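Local coordinates for protein endoglycosidase (Bacteroides thetaiotaomicron, PDB 6Q64) that probably hydrolyses O-glycosidic bonds in complex N-glycans, as a glycoside hydrolase of family 18, at residues A[307-312]-A[345-350]; A[288-293]-A[335-340]; A[74-79]-A[281-286]; A[262-267]-A[314-319]. The protein carries 1 engineered substitution. All coordinates share one frame; numbering follows the deposited sequence.

Contact 1: A[307-312]-A[345-350]; sequences SMEGNQ and YKWLRK
Trp347 turns CG away from its own carbonyl carbon (chi1 -68°), which sends the indole across to 307-312, and Glu309, its chain extended from a chi1 of 157°, runs past the outer rim of the six-membered ring. CG of Glu309 meets CH2 of Trp347 at 3.6 Å. Farther along, Glu309 OE1 lies at the ring edge, in plane, 3.9 Å from Trp347 CZ2, and the carboxylate stands almost perpendicular to the indole (86°). The backbone O of Glu309 approaches CZ3 of Trp347 obliquely at 3.5 Å. Gly310 gives an off-centre CH-pi contact, its CA 4.2 Å from the centroid of the Trp347 six-membered ring; any CB here would collide with CZ3. In the TIM barrel of this family, Gly310 is the N-cap of helix 311-317, and Trp347 sits in the first turn of helix 346-358, the helix that follows the next strand, 329-333. With an alanine at Trp347, Glu309 CG and Gly310 CA would probably lose the ring they rest against, and Lys291 O its weak hydrogen bond from NE1. Lys346 lays CD over one indole face, toward the rim, while its NZ stays 4.0 Å from Glu309 OE1, close enough that the charges probably attract, but beyond a salt bridge.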
loop_
_atom_site.group_PDB
_atom_site.type_symbol
_atom_site.label_atom_id
_atom_site.label_comp_id
_atom_site.label_asym_id
_atom_site.label_seq_id
_atom_site.Cartn_x
_atom_site.Cartn_y
_atom_site.Cartn_z
ATOM N N SER A 307 12.396 -16.707 20.315
ATOM C CA SER A 307 12.466 -18.192 20.323
ATOM C C SER A 307 11.746 -18.792 19.107
ATOM O O SER A 307 11.771 -20.009 18.942
ATOM C CB SER A 307 11.879 -18.705 21.605
ATOM O OG SER A 307 10.516 -18.309 21.708
HETATM N N MSE A 308 11.158 -17.924 18.260
HETATM C CA MSE A 308 10.195 -18.271 17.226
HETATM C C MSE A 308 10.675 -17.756 15.868
HETATM O O MSE A 308 11.119 -16.630 15.742
HETATM C CB MSE A 308 8.871 -17.542 17.480
HETATM C CG MSE A 308 7.737 -18.294 18.186
HETATM SE SE MSE A 308 6.372 -16.818 18.400
HETATM C CE MSE A 308 5.474 -17.424 20.070
ATOM N N GLU A 309 10.498 -18.541 14.809
ATOM C CA GLU A 309 10.865 -18.098 13.474
ATOM C C GLU A 309 9.871 -17.008 13.039
ATOM O O GLU A 309 8.698 -17.069 13.480
ATOM C CB GLU A 309 10.908 -19.353 12.595
ATOM C CG GLU A 309 10.736 -19.122 11.100
ATOM C CD GLU A 309 10.935 -20.376 10.252
ATOM O OE1 GLU A 309 10.053 -21.269 10.257
ATOM O OE2 GLU A 309 11.994 -20.466 9.625
ATOM N N GLY A 310 10.294 -16.056 12.203
ATOM C CA GLY A 310 9.405 -14.992 11.669
ATOM C C GLY A 310 9.247 -13.776 12.603
ATOM O O GLY A 310 8.207 -13.025 12.493
ATOM N N ASN A 311 10.230 -13.545 13.485
ATOM C CA ASN A 311 10.107 -12.562 14.591
ATOM C C ASN A 311 10.138 -11.125 14.025
ATOM O O ASN A 311 9.478 -10.300 14.625
ATOM C CB ASN A 311 11.067 -12.879 15.743
ATOM C CG ASN A 311 12.509 -12.684 15.378
ATOM O OD1 ASN A 311 12.836 -12.660 14.198
ATOM N ND2 ASN A 311 13.361 -12.509 16.380
ATOM N N GLN A 312 10.747 -10.859 12.865
ATOM C CA GLN A 312 10.649 -9.558 12.136
ATOM C C GLN A 312 9.171 -9.248 11.928
ATOM O O GLN A 312 8.678 -8.312 12.554
ATOM C CB GLN A 312 11.426 -9.526 10.811
ATOM C CG GLN A 312 11.411 -8.186 10.078
ATOM C CD GLN A 312 12.442 -8.022 8.974
ATOM O OE1 GLN A 312 12.402 -8.601 7.878
ATOM N NE2 GLN A 312 13.391 -7.150 9.227
ATOM N N TYR A 345 -0.188 -18.140 2.923
ATOM C CA TYR A 345 -0.149 -16.790 3.564
ATOM C C TYR A 345 0.137 -16.931 5.076
ATOM O O TYR A 345 -0.390 -16.176 5.931
ATOM C CB TYR A 345 -1.409 -15.981 3.240
ATOM C CG TYR A 345 -1.361 -15.291 1.903
ATOM C CD1 TYR A 345 -0.614 -14.145 1.714
ATOM C CD2 TYR A 345 -2.038 -15.797 0.811
ATOM C CE1 TYR A 345 -0.546 -13.519 0.478
ATOM C CE2 TYR A 345 -1.996 -15.184 -0.428
ATOM C CZ TYR A 345 -1.243 -14.040 -0.592
ATOM O OH TYR A 345 -1.193 -13.425 -1.802
ATOM N N LYS A 346 1.020 -17.873 5.389
ATOM C CA LYS A 346 1.347 -18.276 6.774
ATOM C C LYS A 346 1.641 -17.010 7.575
ATOM O O LYS A 346 0.997 -16.790 8.622
ATOM C CB LYS A 346 2.561 -19.214 6.766
ATOM C CG LYS A 346 2.997 -19.736 8.126
ATOM C CD LYS A 346 4.285 -20.481 8.047
ATOM C CE LYS A 346 4.770 -21.027 9.375
ATOM N NZ LYS A 346 6.177 -21.518 9.257
ATOM N N TRP A 347 2.604 -16.236 7.082
ATOM C CA TRP A 347 3.294 -15.190 7.869
ATOM C C TRP A 347 2.377 -13.981 7.986
ATOM O O TRP A 347 2.082 -13.549 9.106
ATOM C CB TRP A 347 4.624 -14.856 7.215
ATOM C CG TRP A 347 5.573 -16.003 7.331
ATOM C CD1 TRP A 347 6.167 -16.687 6.318
ATOM C CD2 TRP A 347 6.028 -16.619 8.542
ATOM N NE1 TRP A 347 6.999 -17.655 6.810
ATOM C CE2 TRP A 347 6.919 -17.650 8.172
ATOM C CE3 TRP A 347 5.809 -16.368 9.901
ATOM C CZ2 TRP A 347 7.558 -18.453 9.111
ATOM C CZ3 TRP A 347 6.433 -17.165 10.834
ATOM C CH2 TRP A 347 7.276 -18.212 10.437
ATOM N N LEU A 348 1.867 -13.496 6.864
ATOM C CA LEU A 348 0.890 -12.391 6.921
ATOM C C LEU A 348 -0.267 -12.741 7.882
ATOM O O LEU A 348 -0.596 -11.903 8.730
ATOM C CB LEU A 348 0.417 -12.067 5.505
ATOM C CG LEU A 348 -0.387 -10.775 5.388
ATOM C CD1 LEU A 348 0.417 -9.568 5.872
ATOM C CD2 LEU A 348 -0.864 -10.565 3.955
ATOM N N ARG A 349 -0.870 -13.926 7.790
ATOM C CA ARG A 349 -2.074 -14.285 8.599
ATOM C C ARG A 349 -1.736 -14.300 10.104
ATOM O O ARG A 349 -2.557 -13.835 10.965
ATOM C CB ARG A 349 -2.554 -15.676 8.203
ATOM C CG ARG A 349 -3.664 -15.710 7.170
ATOM C CD ARG A 349 -4.217 -17.124 7.103
ATOM N NE ARG A 349 -4.484 -17.519 5.737
ATOM C CZ ARG A 349 -5.587 -17.204 5.067
ATOM N NH1 ARG A 349 -6.549 -16.496 5.643
ATOM N NH2 ARG A 349 -5.735 -17.616 3.816
ATOM N N LYS A 350 -0.597 -14.905 10.405
ATOM C CA LYS A 350 -0.081 -15.017 11.772
ATOM C C LYS A 350 0.164 -13.600 12.291
ATOM O O LYS A 350 -0.338 -13.264 13.383
ATOM C CB LYS A 350 1.215 -15.827 11.782
ATOM C CG LYS A 350 1.556 -16.450 13.128
ATOM C CD LYS A 350 2.825 -17.220 13.053
ATOM C CE LYS A 350 2.699 -18.599 13.654
ATOM N NZ LYS A 350 2.849 -18.520 15.133
#

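Contact 2: A[288-293]-A[335-340]; sequences QGWKTG and MEYDYP
Trp290 meets Tyr337 from its first side-chain atom: CB of Trp290 lies 3.1 Å from the backbone O of Tyr337 and 3.7 Å from Tyr337 CB, a tight start to the contact. With CG placed between the backbone N and the carbonyl carbon (chi1 63°), the indole is laid against Tyr337 of the 3-10 turn 335-338. CE3 of Trp290 is again 3.1 Å from Tyr337 O; the one oxygen lies close to CG, CD2 and CE3 together, oblique to the ring. These loops follow strands 280-285 and 329-333, on the C-terminal rim of the TIM barrel, and the second contains the 3-10 turn. On the five-membered side, CD1 of Trp290 comes 4.2 Å from CD2 of Tyr337, at the edge of the phenol ring. The two rings form an offset edge-to-face pair, the Tyr337 edge toward the Trp290 face, with planes at 63° and centroids of the five-membered ring and the phenol 5.9 Å apart. At the far end, CZ3 of Trp290 reaches CB of Pro340 at 4.5 Å. Asn341 ND2 bridges the segments, hydrogen-bonded to the backbone O of Trp290 and to the carboxylate OD1 of Asp338.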
loop_
_atom_site.group_PDB
_atom_site.type_symbol
_atom_site.label_atom_id
_atom_site.label_comp_id
_atom_site.label_asym_id
_atom_site.label_seq_id
_atom_site.Cartn_x
_atom_site.Cartn_y
_atom_site.Cartn_z
ATOM N N GLN A 288 12.504 -12.499 -0.843
ATOM C CA GLN A 288 13.642 -13.252 -0.251
ATOM C C GLN A 288 13.290 -13.933 1.080
ATOM O O GLN A 288 13.995 -14.869 1.437
ATOM C CB GLN A 288 14.802 -12.289 -0.063
ATOM C CG GLN A 288 15.665 -12.176 -1.302
ATOM C CD GLN A 288 16.972 -11.529 -0.915
ATOM O OE1 GLN A 288 17.024 -10.691 -0.006
ATOM N NE2 GLN A 288 18.047 -11.948 -1.570
ATOM N N GLY A 289 12.273 -13.482 1.808
ATOM C CA GLY A 289 12.054 -13.931 3.195
ATOM C C GLY A 289 10.695 -14.564 3.409
ATOM O O GLY A 289 10.372 -14.847 4.585
ATOM N N TRP A 290 9.964 -14.849 2.320
ATOM C CA TRP A 290 8.649 -15.546 2.353
ATOM C C TRP A 290 8.772 -16.814 3.189
ATOM O O TRP A 290 7.812 -17.152 3.888
ATOM C CB TRP A 290 8.143 -15.862 0.947
ATOM C CG TRP A 290 9.028 -16.794 0.179
ATOM C CD1 TRP A 290 10.111 -16.461 -0.580
ATOM C CD2 TRP A 290 8.901 -18.228 0.093
ATOM N NE1 TRP A 290 10.653 -17.583 -1.139
ATOM C CE2 TRP A 290 9.934 -18.681 -0.749
ATOM C CE3 TRP A 290 8.026 -19.168 0.647
ATOM C CZ2 TRP A 290 10.119 -20.027 -1.038
ATOM C CZ3 TRP A 290 8.205 -20.503 0.365
ATOM C CH2 TRP A 290 9.240 -20.920 -0.469
ATOM N N LYS A 291 9.903 -17.506 3.106
ATOM C CA LYS A 291 10.028 -18.816 3.787
ATOM C C LYS A 291 10.020 -18.587 5.289
ATOM O O LYS A 291 9.475 -19.425 5.999
ATOM C CB LYS A 291 11.296 -19.571 3.394
ATOM C CG LYS A 291 11.093 -21.073 3.197
ATOM C CD LYS A 291 12.230 -21.801 2.446
ATOM C CE LYS A 291 12.811 -21.041 1.260
ATOM N NZ LYS A 291 13.177 -21.938 0.133
ATOM N N THR A 292 10.610 -17.476 5.729
ATOM C CA THR A 292 11.138 -17.305 7.107
ATOM C C THR A 292 10.418 -16.172 7.844
ATOM O O THR A 292 10.701 -16.016 9.048
ATOM C CB THR A 292 12.653 -17.069 7.070
ATOM O OG1 THR A 292 12.968 -16.082 6.087
ATOM C CG2 THR A 292 13.425 -18.326 6.751
ATOM N N GLY A 293 9.508 -15.452 7.188
ATOM C CA GLY A 293 8.842 -14.265 7.769
ATOM C C GLY A 293 9.834 -13.129 7.973
ATOM O O GLY A 293 10.073 -12.724 9.125
HETATM N N MSE A 335 3.818 -10.165 -1.726
HETATM C CA MSE A 335 3.035 -10.832 -0.695
HETATM C C MSE A 335 2.673 -12.260 -1.106
HETATM O O MSE A 335 2.601 -13.137 -0.248
HETATM C CB MSE A 335 1.761 -10.040 -0.375
HETATM C CG MSE A 335 1.128 -9.387 -1.551
HETATM SE SE MSE A 335 -0.569 -8.539 -1.088
HETATM C CE MSE A 335 -1.108 -8.974 0.723
ATOM N N GLU A 336 2.482 -12.473 -2.418
ATOM C CA GLU A 336 2.036 -13.749 -2.966
ATOM C C GLU A 336 3.075 -14.870 -2.807
ATOM O O GLU A 336 2.665 -16.023 -2.886
ATOM C CB GLU A 336 1.627 -13.605 -4.434
ATOM C CG GLU A 336 2.780 -13.365 -5.388
ATOM C CD GLU A 336 3.151 -11.911 -5.650
ATOM O OE1 GLU A 336 3.849 -11.639 -6.685
ATOM O OE2 GLU A 336 2.756 -11.049 -4.823
ATOM N N TYR A 337 4.347 -14.576 -2.533
ATOM C CA TYR A 337 5.403 -15.600 -2.292
ATOM C C TYR A 337 5.170 -16.314 -0.951
ATOM O O TYR A 337 5.933 -17.243 -0.657
ATOM C CB TYR A 337 6.802 -14.977 -2.332
ATOM C CG TYR A 337 7.302 -14.629 -3.716
ATOM C CD1 TYR A 337 6.523 -13.883 -4.584
ATOM C CD2 TYR A 337 8.553 -15.036 -4.164
ATOM C CE1 TYR A 337 6.973 -13.519 -5.841
ATOM C CE2 TYR A 337 9.015 -14.703 -5.428
ATOM C CZ TYR A 337 8.221 -13.932 -6.262
ATOM O OH TYR A 337 8.629 -13.563 -7.508
ATOM N N ASP A 338 4.167 -15.882 -0.183
ATOM C CA ASP A 338 3.762 -16.439 1.137
ATOM C C ASP A 338 2.727 -17.549 0.903
ATOM O O ASP A 338 2.443 -18.340 1.849
ATOM C CB ASP A 338 3.148 -15.321 1.992
ATOM C CG ASP A 338 3.002 -15.542 3.492
ATOM O OD1 ASP A 338 3.549 -16.552 4.042
ATOM O OD2 ASP A 338 2.361 -14.666 4.105
ATOM N N TYR A 339 2.130 -17.547 -0.288
ATOM C CA TYR A 339 1.121 -18.543 -0.708
ATOM C C TYR A 339 1.726 -19.948 -0.693
ATOM O O TYR A 339 1.150 -20.838 -0.093
ATOM C CB TYR A 339 0.496 -18.169 -2.050
ATOM C CG TYR A 339 -0.667 -19.053 -2.375
ATOM C CD1 TYR A 339 -0.471 -20.277 -3.013
ATOM C CD2 TYR A 339 -1.950 -18.714 -1.969
ATOM C CE1 TYR A 339 -1.535 -21.125 -3.282
ATOM C CE2 TYR A 339 -3.025 -19.553 -2.230
ATOM C CZ TYR A 339 -2.814 -20.761 -2.888
ATOM O OH TYR A 339 -3.870 -21.584 -3.135
ATOM N N PRO A 340 2.864 -20.250 -1.347
ATOM C CA PRO A 340 3.381 -21.613 -1.325
ATOM C C PRO A 340 3.665 -22.106 0.097
ATOM O O PRO A 340 4.066 -23.217 0.242
ATOM C CB PRO A 340 4.684 -21.590 -2.143
ATOM C CG PRO A 340 4.648 -20.286 -2.932
ATOM C CD PRO A 340 3.606 -19.394 -2.280
#

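Contact 3: A[74-79]-A[281-286]; sequences FGWFGN and IITVEF
Ile281 begins the contact with its CG2 branch, 4.0 Å from CD2 of Phe74 and oblique to that ring. Ile282 points away, to helix 311-317. Thr283 faces back and meets both aromatic rings: its chi1 of 70° sets OG1 between the backbone N and the carbonyl carbon, in the plane of the Trp76 indole and 3.5 Å from CZ3, and leaves CG2 at the edge of the Phe74 ring, 4.0 Å from CE2. The hydroxyl bonds to Tyr253 O. Phe74 in turn places CZ over one face of Trp76, 3.6 Å above the plane. Farther on, Glu285 caps the helix that follows, through OE2 to the N of Gln288. The strands do not pair directly; 329-333 runs between them in the TIM barrel, and they cross at 44°, so the side chains meet inside the barrel. Replacing Trp76 with an alanine would probably leave Thr283 CG2 and OG1, and one side of the Phe74 ring, without their neighbour. The contact is thus apolar and aromatic, and its buried hydroxyl is satisfied by a backbone carbonyl of the neighbouring strand.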
loop_
_atom_site.group_PDB
_atom_site.type_symbol
_atom_site.label_atom_id
_atom_site.label_comp_id
_atom_site.label_asym_id
_atom_site.label_seq_id
_atom_site.Cartn_x
_atom_site.Cartn_y
_atom_site.Cartn_z
ATOM N N PHE A 74 -1.525 -5.089 4.517
ATOM C CA PHE A 74 -1.206 -4.499 3.206
ATOM C C PHE A 74 -0.179 -5.399 2.508
ATOM O O PHE A 74 0.459 -6.269 3.141
ATOM C CB PHE A 74 -0.711 -3.068 3.443
ATOM C CG PHE A 74 0.108 -2.473 2.319
ATOM C CD1 PHE A 74 -0.506 -1.809 1.273
ATOM C CD2 PHE A 74 1.486 -2.591 2.315
ATOM C CE1 PHE A 74 0.240 -1.297 0.231
ATOM C CE2 PHE A 74 2.227 -2.084 1.270
ATOM C CZ PHE A 74 1.603 -1.449 0.225
ATOM N N GLY A 75 0.010 -5.190 1.212
ATOM C CA GLY A 75 1.208 -5.708 0.530
ATOM C C GLY A 75 1.283 -5.198 -0.896
ATOM O O GLY A 75 0.276 -4.655 -1.446
ATOM N N TRP A 76 2.416 -5.537 -1.524
ATOM C CA TRP A 76 2.637 -5.375 -2.975
ATOM C C TRP A 76 2.348 -6.709 -3.647
ATOM O O TRP A 76 3.221 -7.594 -3.575
ATOM C CB TRP A 76 4.059 -4.860 -3.223
ATOM C CG TRP A 76 4.181 -3.413 -2.864
ATOM C CD1 TRP A 76 3.645 -2.358 -3.539
ATOM C CD2 TRP A 76 4.809 -2.873 -1.691
ATOM N NE1 TRP A 76 3.907 -1.194 -2.872
ATOM C CE2 TRP A 76 4.626 -1.477 -1.740
ATOM C CE3 TRP A 76 5.529 -3.428 -0.628
ATOM C CZ2 TRP A 76 5.145 -0.630 -0.766
ATOM C CZ3 TRP A 76 6.032 -2.595 0.342
ATOM C CH2 TRP A 76 5.837 -1.216 0.271
ATOM N N PHE A 77 1.176 -6.805 -4.281
ATOM C CA PHE A 77 0.631 -7.997 -4.989
ATOM C C PHE A 77 1.097 -8.051 -6.447
ATOM O O PHE A 77 0.618 -7.258 -7.315
ATOM C CB PHE A 77 -0.895 -7.947 -4.933
ATOM C CG PHE A 77 -1.592 -9.227 -5.319
ATOM C CD1 PHE A 77 -1.211 -10.441 -4.776
ATOM C CD2 PHE A 77 -2.662 -9.217 -6.196
ATOM C CE1 PHE A 77 -1.874 -11.608 -5.113
ATOM C CE2 PHE A 77 -3.326 -10.386 -6.525
ATOM C CZ PHE A 77 -2.920 -11.576 -5.994
ATOM N N GLY A 78 1.998 -8.988 -6.736
ATOM C CA GLY A 78 2.480 -9.269 -8.106
ATOM C C GLY A 78 1.766 -10.456 -8.741
ATOM O O GLY A 78 1.257 -11.292 -7.981
ATOM N N ASN A 79 1.755 -10.514 -10.084
ATOM C CA ASN A 79 1.186 -11.591 -10.946
ATOM C C ASN A 79 -0.326 -11.629 -10.738
ATOM O O ASN A 79 -0.880 -12.733 -10.530
ATOM C CB ASN A 79 1.773 -12.988 -10.671
ATOM C CG ASN A 79 3.291 -13.050 -10.629
ATOM O OD1 ASN A 79 3.921 -12.887 -9.569
ATOM N ND2 ASN A 79 3.885 -13.331 -11.780
ATOM N N ILE A 281 2.751 2.299 8.002
ATOM C CA ILE A 281 2.764 0.852 7.658
ATOM C C ILE A 281 4.225 0.446 7.494
ATOM O O ILE A 281 4.949 1.153 6.777
ATOM C CB ILE A 281 1.899 0.579 6.410
ATOM C CG1 ILE A 281 0.419 0.510 6.785
ATOM C CG2 ILE A 281 2.308 -0.704 5.735
ATOM C CD1 ILE A 281 -0.508 0.874 5.666
ATOM N N ILE A 282 4.644 -0.632 8.153
ATOM C CA ILE A 282 6.026 -1.152 7.987
ATOM C C ILE A 282 5.936 -2.506 7.289
ATOM O O ILE A 282 5.019 -3.287 7.584
ATOM C CB ILE A 282 6.769 -1.212 9.320
ATOM C CG1 ILE A 282 5.851 -1.576 10.492
ATOM C CG2 ILE A 282 7.447 0.120 9.540
ATOM C CD1 ILE A 282 6.592 -1.869 11.794
ATOM N N THR A 283 6.846 -2.723 6.350
ATOM C CA THR A 283 6.788 -3.829 5.385
ATOM C C THR A 283 8.103 -4.585 5.417
ATOM O O THR A 283 9.196 -4.003 5.659
ATOM C CB THR A 283 6.478 -3.347 3.968
ATOM O OG1 THR A 283 7.606 -2.635 3.439
ATOM C CG2 THR A 283 5.218 -2.509 3.944
ATOM N N VAL A 284 7.961 -5.861 5.132
ATOM C CA VAL A 284 9.088 -6.809 5.113
ATOM C C VAL A 284 9.246 -7.382 3.689
ATOM O O VAL A 284 8.347 -7.148 2.823
ATOM C CB VAL A 284 8.834 -7.815 6.239
ATOM C CG1 VAL A 284 7.714 -8.769 5.886
ATOM C CG2 VAL A 284 10.115 -8.542 6.586
ATOM N N GLU A 285 10.400 -7.997 3.404
ATOM C CA GLU A 285 10.835 -8.298 2.009
ATOM C C GLU A 285 10.666 -9.799 1.757
ATOM O O GLU A 285 11.444 -10.604 2.313
ATOM C CB GLU A 285 12.220 -7.685 1.781
ATOM C CG GLU A 285 13.114 -8.338 0.751
ATOM C CD GLU A 285 12.528 -8.828 -0.555
ATOM O OE1 GLU A 285 12.648 -8.100 -1.583
ATOM O OE2 GLU A 285 12.028 -9.974 -0.545
ATOM N N PHE A 286 9.659 -10.133 0.954
ATOM C CA PHE A 286 9.079 -11.496 0.864
ATOM C C PHE A 286 9.519 -12.205 -0.426
ATOM O O PHE A 286 9.477 -13.442 -0.437
ATOM C CB PHE A 286 7.565 -11.415 1.077
ATOM C CG PHE A 286 7.116 -11.941 2.415
ATOM C CD1 PHE A 286 7.961 -11.899 3.505
ATOM C CD2 PHE A 286 5.862 -12.505 2.566
ATOM C CE1 PHE A 286 7.566 -12.411 4.723
ATOM C CE2 PHE A 286 5.465 -13.007 3.793
ATOM C CZ PHE A 286 6.318 -12.960 4.869
#

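Contact 4: A[262-267]-A[314-319]; sequences SSVIYK and LDYATL
Val264 and Tyr316 meet between helices 261-268 and 311-317, which follow the sixth and seventh strands of the TIM barrel and lie on its outside. The isopropyl group and the phenol cross obliquely, with the two methyls of the valine doing different work. CG2 of Val264 sits by the hydroxyl end of the ring, 3.6 Å from Tyr316 OH and 3.7 Å from CE1, whereas CG1 of the same valine rides over one face of Tyr316, 4.2 Å above its plane and offset toward the rim. Tyr316 points its CG away from its carbonyl carbon (chi1 -71°), which carries the ring toward helix 261-268. There its OH donates a hydrogen bond to Ala255 O, so the polar tip is satisfied although the ring is buried. The second pair is looser: CG1 of Ile265 approaches CD1 of Leu319 at 4.3 Å. Ile282 of strand 280-285 touches Val264, Tyr316 and Leu319, joining both helices to the barrel wall. A polar link joins the same two helices, since Asp315 OD2 is hydrogen-bonded to Thr261 OG1 as well as to Tyr298 OH. Helix 311-317 stops just short of Leu319: Thr318 is the first residue to leave helical geometry, its backbone N 3.1 Å from Asp315 O.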
loop_
_atom_site.group_PDB
_atom_site.type_symbol
_atom_site.label_atom_id
_atom_site.label_comp_id
_atom_site.label_asym_id
_atom_site.label_seq_id
_atom_site.Cartn_x
_atom_site.Cartn_y
_atom_site.Cartn_z
ATOM N N SER A 262 14.207 -1.241 17.801
ATOM C CA SER A 262 14.450 0.197 18.038
ATOM C C SER A 262 15.060 0.807 16.771
ATOM O O SER A 262 14.701 1.942 16.449
ATOM C CB SER A 262 15.161 0.436 19.353
ATOM O OG SER A 262 16.543 0.534 19.160
ATOM N N SER A 263 15.753 0.031 15.946
ATOM C CA SER A 263 16.223 0.505 14.613
ATOM C C SER A 263 15.042 0.712 13.656
ATOM O O SER A 263 15.178 1.525 12.717
ATOM C CB SER A 263 17.279 -0.377 14.009
ATOM O OG SER A 263 16.747 -1.632 13.614
ATOM N N VAL A 264 13.898 0.083 13.906
ATOM C CA VAL A 264 12.694 0.263 13.037
ATOM C C VAL A 264 11.966 1.532 13.472
ATOM O O VAL A 264 11.608 2.329 12.606
ATOM C CB VAL A 264 11.758 -0.957 13.095
ATOM C CG1 VAL A 264 10.527 -0.800 12.212
ATOM C CG2 VAL A 264 12.513 -2.208 12.720
ATOM N N ILE A 265 11.772 1.687 14.781
ATOM C CA ILE A 265 11.211 2.917 15.405
ATOM C C ILE A 265 12.031 4.123 14.942
ATOM O O ILE A 265 11.406 5.114 14.505
ATOM C CB ILE A 265 11.143 2.795 16.930
ATOM C CG1 ILE A 265 10.454 1.486 17.337
ATOM C CG2 ILE A 265 10.453 4.025 17.506
ATOM C CD1 ILE A 265 9.956 1.408 18.746
ATOM N N TYR A 266 13.363 4.034 14.921
ATOM C CA TYR A 266 14.185 5.208 14.526
ATOM C C TYR A 266 13.810 5.622 13.107
ATOM O O TYR A 266 13.779 6.820 12.797
ATOM C CB TYR A 266 15.682 4.969 14.661
ATOM C CG TYR A 266 16.492 6.095 14.079
ATOM C CD1 TYR A 266 16.671 6.183 12.707
ATOM C CD2 TYR A 266 17.067 7.068 14.873
ATOM C CE1 TYR A 266 17.418 7.191 12.126
ATOM C CE2 TYR A 266 17.832 8.082 14.312
ATOM C CZ TYR A 266 18.004 8.149 12.933
ATOM O OH TYR A 266 18.719 9.153 12.337
ATOM N N LYS A 267 13.519 4.643 12.267
ATOM C CA LYS A 267 13.248 4.864 10.828
ATOM C C LYS A 267 11.912 5.588 10.642
ATOM O O LYS A 267 11.832 6.389 9.689
ATOM C CB LYS A 267 13.228 3.538 10.071
ATOM C CG LYS A 267 12.671 3.647 8.659
ATOM C CD LYS A 267 12.919 2.404 7.836
ATOM C CE LYS A 267 13.399 2.702 6.440
ATOM N NZ LYS A 267 14.321 1.652 5.978
ATOM N N LEU A 314 6.490 -10.367 13.067
ATOM C CA LEU A 314 5.539 -10.467 14.200
ATOM C C LEU A 314 5.794 -9.285 15.117
ATOM O O LEU A 314 4.813 -8.794 15.708
ATOM C CB LEU A 314 5.707 -11.802 14.933
ATOM C CG LEU A 314 5.479 -13.053 14.086
ATOM C CD1 LEU A 314 5.751 -14.297 14.901
ATOM C CD2 LEU A 314 4.072 -13.078 13.538
ATOM N N ASP A 315 7.069 -8.883 15.232
ATOM C CA ASP A 315 7.458 -7.675 15.982
ATOM C C ASP A 315 6.731 -6.500 15.349
ATOM O O ASP A 315 6.086 -5.721 16.086
ATOM C CB ASP A 315 8.965 -7.444 15.966
ATOM C CG ASP A 315 9.400 -6.344 16.921
ATOM O OD1 ASP A 315 8.939 -6.363 18.107
ATOM O OD2 ASP A 315 10.158 -5.461 16.452
ATOM N N TYR A 316 6.799 -6.410 14.022
ATOM C CA TYR A 316 6.185 -5.284 13.279
ATOM C C TYR A 316 4.694 -5.213 13.640
ATOM O O TYR A 316 4.153 -4.194 14.058
ATOM C CB TYR A 316 6.450 -5.413 11.783
ATOM C CG TYR A 316 7.869 -5.161 11.354
ATOM C CD1 TYR A 316 8.943 -5.229 12.234
ATOM C CD2 TYR A 316 8.159 -4.846 10.039
ATOM C CE1 TYR A 316 10.260 -4.999 11.824
ATOM C CE2 TYR A 316 9.467 -4.650 9.599
ATOM C CZ TYR A 316 10.522 -4.746 10.489
ATOM O OH TYR A 316 11.796 -4.547 10.055
ATOM N N ALA A 317 4.004 -6.325 13.517
ATOM C CA ALA A 317 2.535 -6.331 13.667
ATOM C C ALA A 317 2.162 -5.905 15.083
ATOM O O ALA A 317 1.037 -5.437 15.225
ATOM C CB ALA A 317 1.983 -7.702 13.346
ATOM N N THR A 318 3.026 -6.138 16.073
ATOM C CA THR A 318 2.681 -5.933 17.500
ATOM C C THR A 318 3.414 -4.697 18.061
ATOM O O THR A 318 3.459 -4.593 19.313
ATOM C CB THR A 318 3.048 -7.144 18.357
ATOM O OG1 THR A 318 4.452 -7.296 18.222
ATOM C CG2 THR A 318 2.355 -8.418 17.939
ATOM N N LEU A 319 3.938 -3.828 17.180
ATOM C CA LEU A 319 4.895 -2.740 17.515
ATOM C C LEU A 319 4.159 -1.642 18.266
ATOM O O LEU A 319 3.354 -0.945 17.617
ATOM C CB LEU A 319 5.472 -2.165 16.232
ATOM C CG LEU A 319 6.599 -1.170 16.428
ATOM C CD1 LEU A 319 7.821 -1.848 16.979
ATOM C CD2 LEU A 319 6.967 -0.508 15.120
#

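How the contacts relate
From the N terminus, contact 3 opens first, at strand 72-76, and closes at strand 280-285 about two hundred residues later, joining the first and seventh strands of the barrel. Contact 4 opens inside that span and closes beyond it, at 314-319, so the two cross, and Ile282, on the outward side of strand 280-285, packs against both segments of contact 4. Contact 2 begins after contact 3 has closed and crosses contact 4; contact 1 opens within contact 2 and crosses both it and contact 4. Contacts 2 and 1 meet where Asp338 O takes Tyr345 N. Glu336 OE2 ties contact 2 to Gly78 N of contact 3, so the first strand, the last strands, their loops and the outer helices are tied together.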